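PDB 4QAN: hypothetical protein from Ruminococcus gnavus, which is of unknown function but has a cystatin-like fold, belongs to the NTF2-like superfamily as a divergent member, and can bind a magnesium ion. Local coordinates for residues Arg223-Phe228 with Ile308-Ile313; Gly327-Asn332 with Tyr336-Thr341; Glu316-Thr319 with Lys323-Ala326; Ile216-Pro221 with Leu237-Ala242. All blocks are in the same frame, centred on the assembly; numbering follows the deposited sequence.

Contact 1 of 4, residues Arg223-Phe228 with Ile308-Ile313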
loop_
_atom_site.group_PDB
_atom_site.type_symbol
_atom_site.label_atom_id
_atom_site.label_comp_id
_atom_site.label_asym_id
_atom_site.label_seq_id
_atom_site.Cartn_x
_atom_site.Cartn_y
_atom_site.Cartn_z
ATOM N N ARG A 223 -19.618 -16.134 -8.455
ATOM C CA ARG A 223 -18.470 -16.978 -8.150
ATOM C C ARG A 223 -17.204 -16.146 -7.945
ATOM O O ARG A 223 -16.324 -16.505 -7.155
ATOM C CB ARG A 223 -18.276 -18.043 -9.227
ATOM C CG ARG A 223 -17.239 -19.091 -8.859
ATOM C CD ARG A 223 -17.116 -20.140 -9.931
ATOM N NE ARG A 223 -18.393 -20.771 -10.246
ATOM C CZ ARG A 223 -18.613 -21.541 -11.301
ATOM N NH1 ARG A 223 -17.649 -21.797 -12.166
ATOM N NH2 ARG A 223 -19.809 -22.065 -11.485
ATOM N N ALA A 224 -17.125 -15.011 -8.621
ATOM C CA ALA A 224 -16.014 -14.080 -8.400
ATOM C C ALA A 224 -16.017 -13.595 -6.954
ATOM O O ALA A 224 -14.978 -13.592 -6.293
ATOM C CB ALA A 224 -16.106 -12.905 -9.357
ATOM N N VAL A 225 -17.205 -13.208 -6.477
ATOM C CA VAL A 225 -17.396 -12.724 -5.120
ATOM C C VAL A 225 -17.125 -13.847 -4.120
ATOM O O VAL A 225 -16.447 -13.630 -3.105
ATOM C CB VAL A 225 -18.826 -12.154 -4.929
ATOM C CG1 VAL A 225 -19.077 -11.774 -3.482
ATOM C CG2 VAL A 225 -19.034 -10.953 -5.840
ATOM N N GLU A 226 -17.631 -15.043 -4.424
ATOM C CA GLU A 226 -17.420 -16.220 -3.569
ATOM C C GLU A 226 -15.934 -16.552 -3.383
ATOM O O GLU A 226 -15.488 -16.791 -2.257
ATOM C CB GLU A 226 -18.180 -17.434 -4.110
ATOM C CG GLU A 226 -19.694 -17.354 -3.875
ATOM C CD GLU A 226 -20.542 -18.097 -4.923
ATOM O OE1 GLU A 226 -19.983 -18.858 -5.751
ATOM O OE2 GLU A 226 -21.789 -17.908 -4.938
ATOM N N GLN A 227 -15.161 -16.535 -4.461
ATOM C CA GLN A 227 -13.765 -16.928 -4.357
ATOM C C GLN A 227 -12.914 -15.850 -3.768
ATOM O O GLN A 227 -11.903 -16.158 -3.167
ATOM C CB GLN A 227 -13.178 -17.367 -5.699
ATOM C CG GLN A 227 -13.534 -18.791 -6.107
ATOM C CD GLN A 227 -13.062 -19.817 -5.089
ATOM O OE1 GLN A 227 -13.878 -20.446 -4.428
ATOM N NE2 GLN A 227 -11.732 -19.976 -4.949
ATOM N N PHE A 228 -13.298 -14.592 -3.992
ATOM C CA PHE A 228 -12.708 -13.434 -3.317
ATOM C C PHE A 228 -12.820 -13.568 -1.793
ATOM O O PHE A 228 -11.824 -13.482 -1.078
ATOM C CB PHE A 228 -13.418 -12.174 -3.823
ATOM C CG PHE A 228 -13.086 -10.904 -3.070
ATOM C CD1 PHE A 228 -11.867 -10.269 -3.247
ATOM C CD2 PHE A 228 -14.030 -10.303 -2.249
ATOM C CE1 PHE A 228 -11.586 -9.080 -2.594
ATOM C CE2 PHE A 228 -13.748 -9.110 -1.597
ATOM C CZ PHE A 228 -12.515 -8.506 -1.768
ATOM N N ILE A 308 -23.383 -15.627 3.106
ATOM C CA ILE A 308 -24.662 -16.341 3.103
ATOM C C ILE A 308 -25.249 -16.367 1.685
ATOM O O ILE A 308 -25.791 -17.376 1.239
ATOM C CB ILE A 308 -25.661 -15.690 4.076
ATOM C CG1 ILE A 308 -25.162 -15.824 5.518
ATOM C CG2 ILE A 308 -27.041 -16.334 3.958
ATOM C CD1 ILE A 308 -25.834 -14.869 6.476
ATOM N N LYS A 309 -25.134 -15.246 0.982
ATOM C CA LYS A 309 -25.723 -15.088 -0.333
ATOM C C LYS A 309 -25.081 -13.921 -1.090
ATOM O O LYS A 309 -24.734 -12.899 -0.493
ATOM C CB LYS A 309 -27.222 -14.843 -0.185
ATOM C CG LYS A 309 -28.040 -15.296 -1.379
ATOM C CD LYS A 309 -29.481 -15.532 -0.964
ATOM C CE LYS A 309 -30.374 -15.865 -2.146
ATOM N NZ LYS A 309 -31.766 -16.009 -1.660
ATOM N N VAL A 310 -24.903 -14.098 -2.397
ATOM C CA VAL A 310 -24.528 -13.020 -3.308
ATOM C C VAL A 310 -25.746 -12.680 -4.174
ATOM O O VAL A 310 -26.189 -13.507 -4.968
ATOM C CB VAL A 310 -23.366 -13.447 -4.197
ATOM C CG1 VAL A 310 -22.969 -12.308 -5.143
ATOM C CG2 VAL A 310 -22.203 -13.887 -3.319
ATOM N N ILE A 311 -26.296 -11.478 -4.011
ATOM C CA ILE A 311 -27.626 -11.179 -4.545
ATOM C C ILE A 311 -27.576 -10.065 -5.575
ATOM O O ILE A 311 -27.067 -8.985 -5.276
ATOM C CB ILE A 311 -28.588 -10.737 -3.431
ATOM C CG1 ILE A 311 -28.557 -11.739 -2.277
ATOM C CG2 ILE A 311 -29.993 -10.606 -3.985
ATOM C CD1 ILE A 311 -29.240 -11.235 -1.034
ATOM N N PRO A 312 -28.137 -10.299 -6.774
ATOM C CA PRO A 312 -28.065 -9.264 -7.789
ATOM C C PRO A 312 -28.887 -8.046 -7.410
ATOM O O PRO A 312 -30.016 -8.166 -6.888
ATOM C CB PRO A 312 -28.675 -9.942 -9.026
ATOM C CG PRO A 312 -29.629 -10.944 -8.458
ATOM C CD PRO A 312 -28.941 -11.453 -7.220
ATOM N N ILE A 313 -28.325 -6.872 -7.674
ATOM C CA ILE A 313 -29.066 -5.629 -7.516
ATOM C C ILE A 313 -29.646 -5.222 -8.867
ATOM O O ILE A 313 -28.933 -5.160 -9.867
ATOM C CB ILE A 313 -28.142 -4.529 -6.965
ATOM C CG1 ILE A 313 -27.589 -4.953 -5.595
ATOM C CG2 ILE A 313 -28.861 -3.189 -6.871
ATOM C CD1 ILE A 313 -26.458 -4.069 -5.104
#

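Contact 2 of 4, residues Gly327-Asn332 with Tyr336-Thr341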
loop_
_atom_site.group_PDB
_atom_site.type_symbol
_atom_site.label_atom_id
_atom_site.label_comp_id
_atom_site.label_asym_id
_atom_site.label_seq_id
_atom_site.Cartn_x
_atom_site.Cartn_y
_atom_site.Cartn_z
ATOM N N GLY A 327 -23.433 -8.492 -1.182
ATOM C CA GLY A 327 -22.945 -9.631 -0.406
ATOM C C GLY A 327 -23.655 -9.628 0.942
ATOM O O GLY A 327 -23.736 -8.586 1.598
ATOM N N LEU A 328 -24.209 -10.772 1.331
ATOM C CA LEU A 328 -24.800 -10.945 2.659
ATOM C C LEU A 328 -23.922 -11.925 3.428
ATOM O O LEU A 328 -23.602 -12.999 2.915
ATOM C CB LEU A 328 -26.233 -11.465 2.552
ATOM C CG LEU A 328 -26.963 -11.782 3.853
ATOM C CD1 LEU A 328 -27.182 -10.509 4.647
ATOM C CD2 LEU A 328 -28.295 -12.475 3.582
ATOM N N TYR A 329 -23.515 -11.542 4.641
ATOM C CA TYR A 329 -22.469 -12.258 5.365
ATOM C C TYR A 329 -22.881 -12.664 6.769
ATOM O O TYR A 329 -23.795 -12.094 7.349
ATOM C CB TYR A 329 -21.214 -11.386 5.529
ATOM C CG TYR A 329 -20.634 -10.790 4.263
ATOM C CD1 TYR A 329 -21.214 -9.679 3.677
ATOM C CD2 TYR A 329 -19.487 -11.316 3.681
ATOM C CE1 TYR A 329 -20.694 -9.127 2.543
ATOM C CE2 TYR A 329 -18.937 -10.754 2.544
ATOM C CZ TYR A 329 -19.557 -9.653 1.975
ATOM O OH TYR A 329 -19.055 -9.068 0.843
ATOM N N SER A 330 -22.171 -13.653 7.296
ATOM C CA SER A 330 -22.046 -13.865 8.728
ATOM C C SER A 330 -20.562 -13.745 9.042
ATOM O O SER A 330 -19.752 -14.553 8.575
ATOM C CB SER A 330 -22.562 -15.248 9.150
ATOM O OG SER A 330 -22.181 -15.556 10.492
ATOM N N TYR A 331 -20.207 -12.719 9.804
ATOM C CA TYR A 331 -18.861 -12.583 10.336
ATOM C C TYR A 331 -18.920 -12.987 11.790
ATOM O O TYR A 331 -19.366 -12.209 12.632
ATOM C CB TYR A 331 -18.334 -11.142 10.232
ATOM C CG TYR A 331 -16.986 -10.978 10.914
ATOM C CD1 TYR A 331 -15.838 -11.543 10.357
ATOM C CD2 TYR A 331 -16.855 -10.303 12.128
ATOM C CE1 TYR A 331 -14.604 -11.414 10.967
ATOM C CE2 TYR A 331 -15.617 -10.179 12.745
ATOM C CZ TYR A 331 -14.496 -10.737 12.157
ATOM O OH TYR A 331 -13.249 -10.645 12.754
ATOM N N ASN A 332 -18.473 -14.199 12.085
ATOM C CA ASN A 332 -18.530 -14.755 13.446
ATOM C C ASN A 332 -19.902 -14.595 14.094
ATOM O O ASN A 332 -20.018 -14.282 15.284
ATOM C CB ASN A 332 -17.434 -14.148 14.321
ATOM C CG ASN A 332 -16.051 -14.529 13.842
ATOM O OD1 ASN A 332 -15.390 -15.404 14.417
ATOM N ND2 ASN A 332 -15.624 -13.913 12.741
ATOM N N TYR A 336 -23.845 -8.896 8.091
ATOM C CA TYR A 336 -23.533 -7.642 7.425
ATOM C C TYR A 336 -23.949 -7.702 5.965
ATOM O O TYR A 336 -24.170 -8.777 5.403
ATOM C CB TYR A 336 -22.032 -7.356 7.505
ATOM C CG TYR A 336 -21.528 -7.151 8.910
ATOM C CD1 TYR A 336 -21.150 -8.237 9.704
ATOM C CD2 TYR A 336 -21.449 -5.876 9.463
ATOM C CE1 TYR A 336 -20.694 -8.055 11.001
ATOM C CE2 TYR A 336 -20.997 -5.681 10.763
ATOM C CZ TYR A 336 -20.624 -6.772 11.528
ATOM O OH TYR A 336 -20.178 -6.589 12.811
ATOM N N LEU A 337 -24.065 -6.526 5.367
ATOM C CA LEU A 337 -24.221 -6.388 3.943
ATOM C C LEU A 337 -23.038 -5.575 3.407
ATOM O O LEU A 337 -22.595 -4.617 4.039
ATOM C CB LEU A 337 -25.517 -5.665 3.628
ATOM C CG LEU A 337 -26.024 -5.829 2.195
ATOM C CD1 LEU A 337 -26.744 -7.168 2.037
ATOM C CD2 LEU A 337 -26.957 -4.694 1.811
ATOM N N THR A 338 -22.531 -5.961 2.243
ATOM C CA THR A 338 -21.682 -5.077 1.461
ATOM C C THR A 338 -22.106 -5.064 0.009
ATOM O O THR A 338 -22.893 -5.896 -0.412
ATOM C CB THR A 338 -20.227 -5.539 1.484
ATOM O OG1 THR A 338 -20.086 -6.712 0.656
ATOM C CG2 THR A 338 -19.791 -5.810 2.918
ATOM N N GLY A 339 -21.536 -4.133 -0.745
ATOM C CA GLY A 339 -21.802 -3.979 -2.162
ATOM C C GLY A 339 -20.601 -4.235 -3.046
ATOM O O GLY A 339 -19.466 -3.930 -2.678
ATOM N N TYR A 340 -20.868 -4.804 -4.218
ATOM C CA TYR A 340 -19.854 -5.053 -5.240
ATOM C C TYR A 340 -20.311 -4.492 -6.566
ATOM O O TYR A 340 -21.506 -4.423 -6.848
ATOM C CB TYR A 340 -19.628 -6.551 -5.432
ATOM C CG TYR A 340 -19.000 -7.262 -4.269
ATOM C CD1 TYR A 340 -19.774 -7.708 -3.204
ATOM C CD2 TYR A 340 -17.642 -7.507 -4.246
ATOM C CE1 TYR A 340 -19.207 -8.371 -2.141
ATOM C CE2 TYR A 340 -17.062 -8.162 -3.191
ATOM C CZ TYR A 340 -17.854 -8.606 -2.143
ATOM O OH TYR A 340 -17.267 -9.254 -1.098
ATOM N N THR A 341 -19.347 -4.072 -7.374
ATOM C CA THR A 341 -19.605 -3.732 -8.769
ATOM C C THR A 341 -18.662 -4.645 -9.518
ATOM O O THR A 341 -17.461 -4.649 -9.241
ATOM C CB THR A 341 -19.323 -2.247 -9.095
ATOM O OG1 THR A 341 -20.180 -1.400 -8.326
ATOM C CG2 THR A 341 -19.555 -1.963 -10.563
#

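Contact 3 of 4, residues Glu316-Thr319 with Lys323-Ala326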
loop_
_atom_site.group_PDB
_atom_site.type_symbol
_atom_site.label_atom_id
_atom_site.label_comp_id
_atom_site.label_asym_id
_atom_site.label_seq_id
_atom_site.Cartn_x
_atom_site.Cartn_y
_atom_site.Cartn_z
ATOM N N GLU A 316 -31.093 0.524 -13.181
ATOM C CA GLU A 316 -30.775 1.309 -14.380
ATOM C C GLU A 316 -29.302 1.286 -14.819
ATOM O O GLU A 316 -29.022 1.206 -16.013
ATOM C CB GLU A 316 -31.128 2.775 -14.116
ATOM C CG GLU A 316 -32.493 3.189 -14.601
ATOM C CD GLU A 316 -32.573 3.169 -16.107
ATOM O OE1 GLU A 316 -32.846 2.082 -16.664
ATOM O OE2 GLU A 316 -32.370 4.237 -16.732
ATOM N N GLU A 317 -28.401 1.377 -13.835
ATOM C CA GLU A 317 -26.982 1.577 -14.155
ATOM C C GLU A 317 -26.216 0.287 -14.508
ATOM O O GLU A 317 -25.050 0.350 -14.933
ATOM C CB GLU A 317 -26.280 2.337 -13.029
ATOM C CG GLU A 317 -26.844 3.732 -12.788
ATOM C CD GLU A 317 -26.760 4.619 -14.012
ATOM O OE1 GLU A 317 -25.642 4.783 -14.552
ATOM O OE2 GLU A 317 -27.810 5.163 -14.422
ATOM N N ASN A 318 -26.860 -0.869 -14.384
ATOM C CA ASN A 318 -26.294 -2.126 -14.883
ATOM C C ASN A 318 -26.260 -2.113 -16.421
ATOM O O ASN A 318 -27.230 -1.661 -17.055
ATOM C CB ASN A 318 -27.153 -3.312 -14.442
ATOM C CG ASN A 318 -27.052 -3.599 -12.959
ATOM O OD1 ASN A 318 -25.991 -3.423 -12.330
ATOM N ND2 ASN A 318 -28.142 -4.099 -12.397
ATOM N N THR A 319 -25.157 -2.603 -16.996
ATOM C CA THR A 319 -24.994 -2.781 -18.449
ATOM C C THR A 319 -24.704 -4.256 -18.730
ATOM O O THR A 319 -24.630 -5.066 -17.794
ATOM C CB THR A 319 -23.823 -1.940 -19.002
ATOM O OG1 THR A 319 -22.566 -2.509 -18.585
ATOM C CG2 THR A 319 -23.915 -0.506 -18.519
ATOM N N LYS A 323 -22.155 -5.007 -13.561
ATOM C CA LYS A 323 -23.283 -5.372 -12.721
ATOM C C LYS A 323 -23.010 -5.190 -11.232
ATOM O O LYS A 323 -21.912 -5.474 -10.745
ATOM C CB LYS A 323 -23.688 -6.811 -13.008
ATOM C CG LYS A 323 -24.109 -7.009 -14.452
ATOM C CD LYS A 323 -24.785 -8.343 -14.695
ATOM C CE LYS A 323 -25.220 -8.451 -16.152
ATOM N NZ LYS A 323 -26.351 -7.540 -16.499
ATOM N N GLN A 324 -24.021 -4.717 -10.511
ATOM C CA GLN A 324 -23.914 -4.534 -9.072
ATOM C C GLN A 324 -24.564 -5.686 -8.311
ATOM O O GLN A 324 -25.653 -6.163 -8.658
ATOM C CB GLN A 324 -24.546 -3.218 -8.650
ATOM C CG GLN A 324 -23.704 -2.014 -8.997
ATOM C CD GLN A 324 -24.403 -0.716 -8.653
ATOM O OE1 GLN A 324 -24.691 -0.439 -7.489
ATOM N NE2 GLN A 324 -24.669 0.088 -9.662
ATOM N N TYR A 325 -23.877 -6.116 -7.263
ATOM C CA TYR A 325 -24.303 -7.247 -6.475
ATOM C C TYR A 325 -24.131 -6.892 -5.005
ATOM O O TYR A 325 -23.217 -6.146 -4.652
ATOM C CB TYR A 325 -23.455 -8.485 -6.847
ATOM C CG TYR A 325 -23.948 -9.200 -8.087
ATOM C CD1 TYR A 325 -23.583 -8.773 -9.370
ATOM C CD2 TYR A 325 -24.800 -10.306 -7.979
ATOM C CE1 TYR A 325 -24.056 -9.420 -10.501
ATOM C CE2 TYR A 325 -25.269 -10.958 -9.104
ATOM C CZ TYR A 325 -24.900 -10.510 -10.362
ATOM O OH TYR A 325 -25.381 -11.177 -11.472
ATOM N N ALA A 326 -25.005 -7.442 -4.159
ATOM C CA ALA A 326 -24.885 -7.316 -2.709
ATOM C C ALA A 326 -24.370 -8.605 -2.113
ATOM O O ALA A 326 -24.791 -9.681 -2.498
ATOM C CB ALA A 326 -26.234 -6.968 -2.100
HETATM O O HOH W 1 -24.052 -1.247 -12.440
#

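Contact 4 of 4, residues Ile216-Pro221 with Leu237-Ala242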
loop_
_atom_site.group_PDB
_atom_site.type_symbol
_atom_site.label_atom_id
_atom_site.label_comp_id
_atom_site.label_asym_id
_atom_site.label_seq_id
_atom_site.Cartn_x
_atom_site.Cartn_y
_atom_site.Cartn_z
ATOM N N ILE A 216 -7.242 -12.389 -12.387
ATOM C CA ILE A 216 -7.948 -13.676 -12.348
ATOM C C ILE A 216 -9.441 -13.405 -12.301
ATOM O O ILE A 216 -9.878 -12.367 -11.794
ATOM C CB ILE A 216 -7.551 -14.579 -11.157
ATOM C CG1 ILE A 216 -7.890 -13.917 -9.828
ATOM C CG2 ILE A 216 -6.069 -14.939 -11.217
ATOM C CD1 ILE A 216 -7.552 -14.787 -8.631
ATOM N N SER A 217 -10.214 -14.351 -12.815
ATOM C CA SER A 217 -11.648 -14.187 -12.949
ATOM C C SER A 217 -12.367 -15.506 -12.674
ATOM O O SER A 217 -11.738 -16.526 -12.539
ATOM C CB SER A 217 -11.957 -13.705 -14.369
ATOM O OG SER A 217 -11.605 -14.680 -15.337
ATOM N N GLU A 218 -13.690 -15.458 -12.598
ATOM C CA GLU A 218 -14.526 -16.653 -12.497
ATOM C C GLU A 218 -15.656 -16.521 -13.509
ATOM O O GLU A 218 -15.916 -15.425 -14.014
ATOM C CB GLU A 218 -15.104 -16.785 -11.086
ATOM C CG GLU A 218 -14.070 -16.943 -9.979
ATOM C CD GLU A 218 -13.232 -18.219 -10.074
ATOM O OE1 GLU A 218 -13.549 -19.111 -10.884
ATOM O OE2 GLU A 218 -12.240 -18.334 -9.328
ATOM N N LYS A 219 -16.355 -17.613 -13.785
ATOM C CA LYS A 219 -17.291 -17.636 -14.902
ATOM C C LYS A 219 -18.614 -16.965 -14.633
ATOM O O LYS A 219 -19.335 -16.655 -15.567
ATOM C CB LYS A 219 -17.526 -19.062 -15.389
ATOM C CG LYS A 219 -16.322 -19.628 -16.109
ATOM C CD LYS A 219 -16.327 -19.220 -17.562
ATOM C CE LYS A 219 -14.994 -19.512 -18.210
ATOM N NZ LYS A 219 -14.958 -18.836 -19.523
ATOM N N THR A 220 -18.947 -16.731 -13.377
ATOM C CA THR A 220 -20.147 -15.965 -13.062
ATOM C C THR A 220 -19.758 -14.864 -12.106
ATOM O O THR A 220 -18.747 -14.983 -11.419
ATOM C CB THR A 220 -21.237 -16.829 -12.395
ATOM O OG1 THR A 220 -20.843 -17.128 -11.055
ATOM C CG2 THR A 220 -21.462 -18.127 -13.172
ATOM N N PRO A 221 -20.560 -13.789 -12.050
ATOM C CA PRO A 221 -20.231 -12.712 -11.115
ATOM C C PRO A 221 -20.285 -13.186 -9.647
ATOM O O PRO A 221 -19.376 -12.891 -8.874
ATOM C CB PRO A 221 -21.267 -11.619 -11.435
ATOM C CG PRO A 221 -22.358 -12.291 -12.188
ATOM C CD PRO A 221 -21.737 -13.473 -12.880
ATOM N N LEU A 237 -4.448 -13.005 0.434
ATOM C CA LEU A 237 -4.840 -11.645 0.115
ATOM C C LEU A 237 -4.295 -11.169 -1.228
ATOM O O LEU A 237 -4.861 -10.262 -1.852
ATOM C CB LEU A 237 -4.486 -10.699 1.250
ATOM C CG LEU A 237 -5.201 -10.949 2.592
ATOM C CD1 LEU A 237 -5.069 -9.727 3.484
ATOM C CD2 LEU A 237 -6.680 -11.296 2.441
ATOM N N THR A 238 -3.225 -11.791 -1.694
ATOM C CA THR A 238 -2.748 -11.507 -3.031
ATOM C C THR A 238 -3.726 -11.954 -4.099
ATOM O O THR A 238 -3.948 -11.237 -5.055
ATOM C CB THR A 238 -1.396 -12.143 -3.287
ATOM O OG1 THR A 238 -0.523 -11.709 -2.254
ATOM C CG2 THR A 238 -0.833 -11.697 -4.609
ATOM N N ARG A 239 -4.302 -13.131 -3.918
ATOM C CA ARG A 239 -5.320 -13.639 -4.810
ATOM C C ARG A 239 -6.579 -12.777 -4.704
ATOM O O ARG A 239 -7.254 -12.485 -5.705
ATOM C CB ARG A 239 -5.596 -15.100 -4.450
ATOM C CG ARG A 239 -6.511 -15.834 -5.386
ATOM C CD ARG A 239 -6.526 -17.336 -5.070
ATOM N NE ARG A 239 -7.777 -17.953 -5.515
ATOM C CZ ARG A 239 -8.036 -18.361 -6.757
ATOM N NH1 ARG A 239 -7.115 -18.263 -7.721
ATOM N NH2 ARG A 239 -9.226 -18.897 -7.029
ATOM N N ALA A 240 -6.877 -12.335 -3.492
ATOM C CA ALA A 240 -7.964 -11.390 -3.298
ATOM C C ALA A 240 -7.766 -10.132 -4.154
ATOM O O ALA A 240 -8.732 -9.629 -4.755
ATOM C CB ALA A 240 -8.107 -11.028 -1.838
ATOM N N LEU A 241 -6.532 -9.633 -4.231
ATOM C CA LEU A 241 -6.278 -8.432 -5.035
ATOM C C LEU A 241 -6.370 -8.747 -6.529
ATOM O O LEU A 241 -6.962 -7.976 -7.284
ATOM C CB LEU A 241 -4.917 -7.844 -4.724
ATOM C CG LEU A 241 -4.737 -7.343 -3.294
ATOM C CD1 LEU A 241 -3.254 -7.115 -3.028
ATOM C CD2 LEU A 241 -5.540 -6.086 -3.008
ATOM N N ALA A 242 -5.808 -9.892 -6.938
ATOM C CA ALA A 242 -5.928 -10.390 -8.320
ATOM C C ALA A 242 -7.353 -10.350 -8.898
ATOM O O ALA A 242 -7.523 -10.120 -10.092
ATOM C CB ALA A 242 -5.384 -11.802 -8.423
#

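Contact 1 of 4, residues Arg223-Phe228 with Ile308-Ile313
Helix 221-234 lies against the concave sheet of a cystatin-like domain, and V225 on the helix meets V310 on strand 305-314 where the two elements face each other. The nearest atoms are two methyl carbons, V225 CG1 and V310 CG2, 3.8 Å apart. V225 CB also stands 4.1 Å from V310 CG2, and the two branched side chains meet at a slant. In V225, CG1 lies trans to the main-chain N (chi1 174°), which turns this methyl to the strand. The backbones stay well separated, 7.4 Å between the CA atoms of V225 and V310, and no hydrogen bond joins them.

A helix packed across a curved antiparallel sheet is the hallmark of the cystatin-like and NTF2-like folds, and valine suits both sides of such a joint because its short, branched chain fills the gap without any polar atom to satisfy. V225 also rests on Y340 and L342 of strand 334-344, while V310 touches Y325 of the strand between. E226 borders the joint on its exposed side: its aliphatic CG comes within 4.3 Å of V310 CG2, leaving the carboxylate at the surface.

Contact 2 of 4, residues Gly327-Asn332 with Tyr336-Thr341
Strands 322-331 and 334-344 run antiparallel as a beta hairpin of the cystatin-like sheet, the N-to-C directions of their short segments 144° apart and their axes 4.9 Å apart at closest approach. G327 and T338 form a hydrogen-bonded pair, with G327 N 2.8 Å from T338 O and a return bond from T338 N to G327 O. L328 and L337 follow as a non-hydrogen-bonded pair. Next, Y329 N donates to Y336 O, whereas the return bond from Y336 N to Y329 O is longer, 3.3 Å, and arrives from above the carbonyl plane.

Y329, T338 and Y340 share the sheet face turned to helix 221-234. Y329 CG lies opposite its own carbonyl carbon (chi1 -54°), and the ring extends along the neighbouring strand until its hydroxyl is hydrogen-bonded to two others: Y329 OH is 2.6 Å from T338 OG1 and 2.6 Å from Y340 OH, and in each pair either oxygen could be the donor. The two tyrosines approach from opposite directions, each hydroxyl at the edge of the other's ring. A phenylalanine in place of Y329 would keep the ring but would probably leave the hydroxyls of T338 and Y340 without their common partner in this buried layer. Glycine suits position 327, since a CB there would run into Y329 OH. F274 meets the rings of Y329 and Y336 edge-to-face. On the reverse face L328 and L337 offer apolar surface to L369. Farther along the hairpin, Y331 CB comes to 4.0 Å from Y336 CE1.

Contact 3 of 4, residues Glu316-Thr319 with Lys323-Ala326
The loop joining strands 305-314 and 322-331 of the cystatin-like sheet folds back on the start of the second strand, and N318 makes the main link by reaching Q324 with its side-chain amide. N318 OD1 accepts the backbone N-H of Q324 at 3.0 Å. The bond is moderately straight, 153° at the hydrogen, and the donor sits 28° off the plane of the amide carbonyl. The same oxygen lies 3.4 Å from K323 CA. CG stands beside the backbone N of N318 (chi1 -71°), which turns the amide inward to the strand.

These two strands form an antiparallel hairpin in the domain, and N318 braces its connecting loop against both: while OD1 holds Q324, ND2 donates to the backbone oxygen of I313. Asparagine fits because one short side chain supplies an acceptor and a donor together.

A water lies between the loop and the Q324 side chain. It donates to N318 OD1 at 2.9 Å, accepts from Q324 NE2 at 3.1 Å, and makes a weak bond to E317 O. N318 OD1 is therefore gripped by two donors, the strand N-H and the water. The Q324 chain, extended beyond CG, carries its amide out so that NE2 meets the water, while OE1 accepts from A358 N. On the outer side, K323 is bent at its last torsion and brings NZ to 3.3 Å from T319 O, a weak bond suited to a long, flexible side chain near the surface.

Contact 4 of 4, residues Ile216-Pro221 with Leu237-Ala242
I216 holds CG1 between its backbone N and carbonyl carbon (chi1 62°), while R239 runs nearly straight from CG to NE, and the two chains cross at about a right angle. I216 CD1 lies 3.6 Å from R239 CG and equally near R239 NH1, over one face of the guanidinium group. Nearer the backbone, I216 CG1 packs on A242 CB at 3.6 Å. Isoleucine fits here because its longer branch spans both the small alanine methyl and the aliphatic stem of the arginine.

The main chain joins in at the end of helix 237-242: I216 N donates to A242 O at 3.2 Å. That bond is straight at the hydrogen, 166°, although the donor stands well above the carbonyl plane. With an alanine here instead of isoleucine the backbone bond could remain, but the face of the R239 guanidinium would probably lose its apolar cover and A242 CB its neighbour, leaving the arginine freer to swing.

E218 folds back and points OE2 to R239 NH2, 3.8 Å away, a long salt bridge with the carboxylate and guanidinium planes 69° apart. Q227 of helix 221-234 touches both E218 and R239. Beyond E218 the loop reaches T220, whose OG1 accepts R223 N: the classic N-cap of a helix, here that of helix 221-234, which packs on the domain's sheet.

How the contacts relate
Contacts 1, 2 and 3 share one sheet: contact 1 rests on strand 305-314, while contacts 2 and 3 both use strand 322-331. The neighbouring strands bond between contacts, I311 N lying 2.8 Å from A326 O and Y340 N 2.7 Å from Y325 O. Contact 4 interleaves with contact 1 along the chain, precedes contacts 2 and 3, and ties in through helix 221-234, with F228 CD1 3.5 Å from A240 O. Its centre is about 17 Å from that of contact 2, without touching. S360, a magnesium-binding residue seen for this protein though with no ion bound here, lies near contacts 2 and 3, not contact 1: its side chain is about 9 Å from that of Q324 and about 10 Å from that of L337.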